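Local coordinates for protein transcriptional regulator Tm0710 (Thermotoga maritima, PDB 2A61) that probably binds DNA as a winged helix-turn-helix dimer of the MarR family and regulates transcription, at the interface of chains A and B. Residues are numbered along the deposited sequence; one frame, centred on the assembly and turned at random. Chains: chain A/B, transcriptional regulator Tm0710.

The interface of chains A and B. Residues chain A 135, 138-139, 141-142; chain B 17, 111, 115.
B:Met17, from helix 5-23, lies across the ring of A:Phe142, just past the end of helix 121-141, with CG over the middle of one face, 3.8 Å from the ring centroid. The ring reaches it because A:Phe142 CG points away from its own backbone N (chi1 -164°), and its CE1 also comes to 3.6 Å from B:Met17 CA. Beyond CG the methionine bends at chi3 (-79°), which carries its methyl back onto helix 121-141: CE sits 3.7 Å from A:Met138 CB and close to the carbonyl of A:Lys135. A:Met138 packs against B:Met17, B:Phe111 and B:Ile115. Its extended chain crosses the B:Phe111 side chain at about a right angle, with CG 3.6 Å from ring atom CE2, while its methyl meets the B:Ile115 end. On the other side of CZ, B:Phe111 CE1 lies 3.7 Å from A:Asn141 CB. Packing is looser towards A:Lys135 and A:Glu139, which lose little surface to chain B; their CG atoms and main chain brush the sulfur end of B:Met17, while A:Lys135 NZ turns back to A:Glu139 OE2 in a salt bridge of 2.7 Å within the chain. An alanine in place of A:Phe142 would probably leave B:Met17 CG without its aromatic platform and its side chain freer to turn. With its two-fold twin, this patch joins helix 121-141 of one subunit to helices 5-23 and 95-119 of the other in the dimer typical of MarR regulators, probably supporting the paired placement of their DNA-binding domains.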
loop_
_atom_site.group_PDB
_atom_site.type_symbol
_atom_site.label_atom_id
_atom_site.label_comp_id
_atom_site.label_asym_id
_atom_site.label_seq_id
_atom_site.Cartn_x
_atom_site.Cartn_y
_atom_site.Cartn_z
ATOM N N LYS A 135 -13.872 6.286 -9.670
ATOM C CA LYS A 135 -14.125 5.954 -8.251
ATOM C C LYS A 135 -15.530 5.335 -8.071
ATOM O O LYS A 135 -15.703 4.342 -7.333
ATOM C CB LYS A 135 -13.920 7.184 -7.362
ATOM C CG LYS A 135 -14.087 6.892 -5.852
ATOM C CD LYS A 135 -13.855 8.116 -4.958
ATOM C CE LYS A 135 -15.181 8.869 -4.708
ATOM N NZ LYS A 135 -15.935 8.326 -3.558
ATOM N N MET A 138 -15.654 1.832 -9.534
ATOM C CA MET A 138 -14.937 0.944 -8.612
ATOM C C MET A 138 -15.771 0.620 -7.386
ATOM O O MET A 138 -15.795 -0.503 -6.934
ATOM C CB MET A 138 -13.601 1.544 -8.173
ATOM C CG MET A 138 -12.534 1.475 -9.242
ATOM S SD MET A 138 -10.988 2.104 -8.643
ATOM C CE MET A 138 -9.900 1.569 -9.982
ATOM N N GLU A 139 -16.398 1.626 -6.805
ATOM C CA GLU A 139 -17.318 1.427 -5.662
ATOM C C GLU A 139 -18.444 0.419 -5.908
ATOM O O GLU A 139 -18.812 -0.372 -5.005
ATOM C CB GLU A 139 -17.889 2.765 -5.245
ATOM C CG GLU A 139 -16.866 3.558 -4.428
ATOM C CD GLU A 139 -17.292 4.979 -4.175
ATOM O OE1 GLU A 139 -18.379 5.417 -4.667
ATOM O OE2 GLU A 139 -16.517 5.666 -3.498
ATOM N N ASN A 141 -18.313 -2.068 -7.844
ATOM C CA ASN A 141 -17.740 -3.420 -8.035
ATOM C C ASN A 141 -16.869 -3.990 -6.882
ATOM O O ASN A 141 -16.411 -5.153 -6.911
ATOM C CB ASN A 141 -16.962 -3.444 -9.369
ATOM C CG ASN A 141 -17.893 -3.371 -10.609
ATOM O OD1 ASN A 141 -18.073 -2.313 -11.235
ATOM N ND2 ASN A 141 -18.515 -4.489 -10.925
ATOM N N PHE A 142 -16.648 -3.174 -5.856
ATOM C CA PHE A 142 -15.714 -3.490 -4.789
ATOM C C PHE A 142 -16.184 -4.614 -3.860
ATOM O O PHE A 142 -15.389 -5.155 -3.059
ATOM C CB PHE A 142 -15.473 -2.225 -3.985
ATOM C CG PHE A 142 -14.270 -2.281 -3.106
ATOM C CD1 PHE A 142 -13.015 -2.654 -3.621
ATOM C CD2 PHE A 142 -14.380 -1.902 -1.759
ATOM C CE1 PHE A 142 -11.873 -2.675 -2.778
ATOM C CE2 PHE A 142 -13.253 -1.884 -0.936
ATOM C CZ PHE A 142 -11.997 -2.282 -1.443
ATOM N N MET B 17 -8.845 1.005 -3.208
ATOM C CA MET B 17 -9.717 -0.023 -3.781
ATOM C C MET B 17 -8.953 -0.955 -4.701
ATOM O O MET B 17 -9.195 -2.174 -4.665
ATOM C CB MET B 17 -10.911 0.608 -4.542
ATOM C CG MET B 17 -12.011 1.098 -3.595
ATOM S SD MET B 17 -13.558 1.635 -4.359
ATOM C CE MET B 17 -13.059 3.277 -4.906
ATOM N N PHE B 111 -10.599 -5.919 -12.711
ATOM C CA PHE B 111 -11.326 -4.904 -11.967
ATOM C C PHE B 111 -11.429 -3.655 -12.822
ATOM O O PHE B 111 -12.501 -3.039 -12.962
ATOM C CB PHE B 111 -10.600 -4.618 -10.647
ATOM C CG PHE B 111 -11.333 -3.669 -9.728
ATOM C CD1 PHE B 111 -12.709 -3.854 -9.445
ATOM C CD2 PHE B 111 -10.652 -2.626 -9.105
ATOM C CE1 PHE B 111 -13.385 -3.005 -8.595
ATOM C CE2 PHE B 111 -11.304 -1.785 -8.211
ATOM C CZ PHE B 111 -12.707 -1.978 -7.959
ATOM N N ILE B 115 -14.692 -1.729 -15.100
ATOM C CA ILE B 115 -14.787 -0.266 -15.178
ATOM C C ILE B 115 -14.835 0.270 -16.618
ATOM O O ILE B 115 -15.697 1.090 -16.965
ATOM C CB ILE B 115 -13.636 0.432 -14.399
ATOM C CG1 ILE B 115 -13.657 0.017 -12.932
ATOM C CG2 ILE B 115 -13.738 1.966 -14.537
ATOM C CD1 ILE B 115 -12.413 0.436 -12.203
#